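Local coordinates for dehalogenase (Rhodospirillaceae, PDB 6A41) that removes halogen as a dehalogenase of the short-chain dehydrogenase/reductase-like family, probably acting on halohydrins without a nicotinamide cofactor, at the interface of chains A and B and the interface of chains A and C. Coordinates in Å, arbitrary orientation; residue numbers count along the deposited sequence, not the author numbering. Chains: chain A/B/C, dehalogenase.

Contact 1: the interface of chains A and B. Residues chain A 168, 171-173, 230-231, 233; chain B 208, 241-242.
The backbone amide of B:Gly241 meets A:Phe231 twice, once at its carbonyl and once at its ring. The protein is a dehalogenase related to the short-chain dehydrogenases/reductases, and this is part of a two-fold symmetric interface between two copies. B:Gly241 N donates to A:Phe231 O at 3.0 Å, with 146° at the hydrogen. The donor is tilted 22° from the carbonyl plane. The same nitrogen lies over one face of the A:Phe231 ring, toward the rim and 3.2 Å from CE2. B:Gly241 CA lies over that face too, 3.6 Å from A:Phe231 CE1. CG of A:Phe231 is anti to its backbone N (chi1 -151°), which sets the ring beside its own carbonyl. Carbonyl and ring can therefore hold one glycine together. The absence of a side chain lets the glycine backbone lie close to the ring.

B:Leu208 pushes its branched tip into chain A. Its CD1 methyl reaches A:Gly230 O at 3.3 Å. It also stands above the plane of the A:Phe231 ring, beyond the rim near CD1, on the same side as B:Gly241. Its CD2 methyl goes the other way, to the backbone of A:Gly168, with A:Gly168 CA 3.7 Å from B:Leu208 CD2. CG of B:Leu208 is anti to its carbonyl carbon and beside its backbone N, which turns the tip away from its own carbonyl. A:Thr233 closes another side of this leucine. Its CG2 methyl sits 4.0 Å from B:Leu208 CG and also packs on B:Gly242, 3.6 Å from CA. The threonine hydroxyl is on the other branch, so it is the methyl that faces chain B.

Farther out, A:Ser171, A:Ile172 and A:Thr173 form a looser rim around the leucine tip. A:Thr173 CG2 is 4.4 Å from B:Leu208 CD2. A:Ile172 and A:Thr173 begin strand 172-179. A:Gly168 opens the 3-10 helix 168-170. B:Gly241 and B:Gly242 are in the loop after strand 236-239, and both have positive phi.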
# COMPACT_ATOMS: atom_id res chain seq x y z
N GLY A 168 6.30 9.20 18.76
CA GLY A 168 5.76 7.95 19.36
C GLY A 168 6.36 7.59 20.70
O GLY A 168 5.66 7.01 21.58
N SER A 171 4.43 8.87 23.50
CA SER A 171 3.13 8.31 23.44
C SER A 171 2.11 9.13 22.63
O SER A 171 0.92 8.84 22.70
CB SER A 171 2.56 7.98 24.82
OG SER A 171 3.48 7.24 25.59
N ILE A 172 2.50 10.01 21.79
CA ILE A 172 1.54 10.75 21.04
C ILE A 172 1.35 10.00 19.73
O ILE A 172 2.33 9.62 19.06
CB ILE A 172 2.19 12.11 20.76
CG1 ILE A 172 2.37 12.87 22.08
CG2 ILE A 172 1.44 12.92 19.73
CD1 ILE A 172 3.39 13.92 21.91
N THR A 173 0.10 9.80 19.33
CA THR A 173 -0.12 9.14 18.02
C THR A 173 -0.37 10.19 16.93
O THR A 173 -0.83 11.28 17.20
CB THR A 173 -1.30 8.15 18.01
OG1 THR A 173 -2.55 8.84 18.12
CG2 THR A 173 -1.16 7.11 19.11
N GLY A 230 -5.17 4.23 20.97
CA GLY A 230 -3.78 4.55 21.40
C GLY A 230 -2.70 3.67 20.83
O GLY A 230 -1.55 4.02 21.02
N PHE A 231 -3.02 2.56 20.17
CA PHE A 231 -2.02 1.73 19.58
C PHE A 231 -2.05 1.87 18.02
O PHE A 231 -1.40 1.09 17.32
CB PHE A 231 -2.15 0.27 20.03
CG PHE A 231 -0.85 -0.49 20.05
CD1 PHE A 231 0.23 0.02 20.73
CD2 PHE A 231 -0.67 -1.69 19.34
CE1 PHE A 231 1.49 -0.67 20.79
CE2 PHE A 231 0.55 -2.37 19.38
CZ PHE A 231 1.61 -1.87 20.06
N THR A 233 -1.02 4.20 15.03
CA THR A 233 -0.23 5.46 14.67
C THR A 233 0.47 5.26 13.38
O THR A 233 0.71 4.11 12.95
CB THR A 233 0.78 5.83 15.80
OG1 THR A 233 1.22 7.14 15.67
CG2 THR A 233 1.98 4.93 15.88
N LEU B 208 5.79 3.24 19.15
CA LEU B 208 5.30 3.70 20.41
C LEU B 208 6.09 3.14 21.58
O LEU B 208 5.82 3.45 22.68
CB LEU B 208 3.85 3.28 20.54
CG LEU B 208 2.89 4.12 19.68
CD1 LEU B 208 1.51 3.58 19.96
CD2 LEU B 208 2.92 5.59 19.98
N GLY B 241 1.16 -0.36 16.91
CA GLY B 241 2.01 0.61 17.50
C GLY B 241 2.92 1.38 16.55
O GLY B 241 3.96 1.83 16.95
N GLY B 242 2.54 1.43 15.31
CA GLY B 242 3.38 2.03 14.25
C GLY B 242 4.36 1.08 13.50
O GLY B 242 5.00 1.50 12.56

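Contact 2: the interface of chains A and C. Residues chain A 109, 113, 155, 158-159, 162-163; chain C 101, 147, 150-151.
C:Ser151 OG donates a hydrogen bond to A:Ala155 O across the interface, at 2.7 Å. The donor stands above the carbonyl plane, 44° out of it, and so is not on a lone pair. OG of C:Ser151 is anti to its backbone N (chi1 170°), which swings the hydroxyl toward chain A. The hydroxyl also lies at the edge of the C:Phe101 ring, in its plane. A:Leu159 packs alongside the serine, with CD2 3.5 Å from C:Ser151 CB.

C:Phe101 meets A:Phe113 edge to face. The CD2-CE2 edge of C:Phe101 points at the face of the A:Phe113 ring. The planes are turned 66° apart and the centroids are 5.4 Å apart. C:Phe101 CE2 also nears the backbone at A:Ala109 O, 3.7 Å away.

At the other end, the methyl of C:Ala147 touches A:Ser162 and A:Leu163. C:Ala147 CB is 3.6 Å from A:Ser162 CB. The hydroxyl oxygen A:Ser162 OG lies against the branch point of C:Val150, 3.5 Å from CB, a van der Waals contact and not a hydrogen bond.

The site is a helix-to-helix interface. Each chain brings helix 98-126 and helix 147-158, and chain A adds helix 160-167. Helix 147-158 also carries the tyrosine and arginine pair typical of halohydrin dehalogenases, so this assembly surface lies on a probable active-site helix.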
# COMPACT_ATOMS: atom_id res chain seq x y z
N ALA A 109 -0.29 20.93 3.27
CA ALA A 109 0.85 20.29 3.81
C ALA A 109 1.64 21.23 4.73
O ALA A 109 1.92 20.88 5.89
CB ALA A 109 1.72 19.66 2.73
N PHE A 113 1.59 21.26 9.00
CA PHE A 113 2.89 20.98 9.62
C PHE A 113 3.21 22.08 10.65
O PHE A 113 3.64 21.79 11.76
CB PHE A 113 4.00 20.93 8.57
CG PHE A 113 5.35 20.63 9.13
CD1 PHE A 113 5.64 19.41 9.61
CD2 PHE A 113 6.30 21.61 9.23
CE1 PHE A 113 6.90 19.11 10.16
CE2 PHE A 113 7.54 21.36 9.82
CZ PHE A 113 7.87 20.09 10.17
N ALA A 155 1.18 14.93 -0.07
CA ALA A 155 2.21 15.58 0.79
C ALA A 155 1.73 15.58 2.22
O ALA A 155 2.51 15.27 3.14
CB ALA A 155 2.52 16.99 0.33
N GLY A 158 1.84 12.17 3.59
CA GLY A 158 3.28 11.88 3.71
C GLY A 158 4.01 12.50 4.92
O GLY A 158 5.12 12.03 5.20
N LEU A 159 3.34 13.33 5.69
CA LEU A 159 3.88 13.70 7.03
C LEU A 159 3.69 12.63 8.14
O LEU A 159 4.47 12.57 9.08
CB LEU A 159 3.24 14.96 7.46
CG LEU A 159 3.59 16.19 6.61
CD1 LEU A 159 2.61 17.24 6.99
CD2 LEU A 159 4.98 16.64 7.01
N SER A 162 6.27 9.64 9.37
CA SER A 162 7.53 10.31 9.91
C SER A 162 7.26 11.01 11.23
O SER A 162 8.03 10.85 12.19
CB SER A 162 8.12 11.32 8.87
OG SER A 162 8.42 10.65 7.70
N LEU A 163 6.15 11.75 11.29
CA LEU A 163 5.83 12.37 12.58
C LEU A 163 5.44 11.34 13.63
O LEU A 163 5.76 11.51 14.81
CB LEU A 163 4.74 13.37 12.40
CG LEU A 163 5.13 14.65 11.61
CD1 LEU A 163 4.03 15.62 11.49
CD2 LEU A 163 6.35 15.27 12.24
N PHE C 101 10.92 23.60 3.99
CA PHE C 101 9.82 22.70 3.56
C PHE C 101 9.25 23.15 2.18
O PHE C 101 9.10 22.37 1.23
CB PHE C 101 8.72 22.58 4.66
CG PHE C 101 7.66 21.53 4.40
CD1 PHE C 101 7.85 20.46 3.59
CD2 PHE C 101 6.52 21.52 5.15
CE1 PHE C 101 6.87 19.49 3.45
CE2 PHE C 101 5.52 20.63 4.96
CZ PHE C 101 5.71 19.60 4.16
N ALA C 147 10.63 14.71 8.43
CA ALA C 147 9.33 14.67 7.85
C ALA C 147 9.12 15.63 6.70
O ALA C 147 8.40 15.34 5.76
CB ALA C 147 8.31 14.94 8.94
N VAL C 150 10.42 13.87 3.66
CA VAL C 150 9.64 12.68 3.31
C VAL C 150 8.33 13.13 2.65
O VAL C 150 7.83 12.57 1.68
CB VAL C 150 9.41 11.76 4.55
CG1 VAL C 150 8.53 10.58 4.17
CG2 VAL C 150 10.74 11.24 5.06
N SER C 151 7.75 14.17 3.24
CA SER C 151 6.51 14.72 2.77
C SER C 151 6.68 15.25 1.34
O SER C 151 5.82 15.01 0.47
CB SER C 151 6.01 15.86 3.73
OG SER C 151 4.87 16.56 3.10

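The C-alpha centres of contact 1 and contact 2 are about 17 Å apart. They use different partners of chain A, so chain A bridges chains B and C. They share no residue, but their chain A parts are neighbours in sequence. Helix 160-167 of contact 2 runs straight into the 3-10 helix 168-170 and strand 172-179 of contact 1. Contact 1 is mostly loop against loop, whereas contact 2 is helix against helix. Both interfaces are two-fold symmetric. Together they fit the four-copy deposited assembly, which resembles the tetramers common in this family and is probably biological.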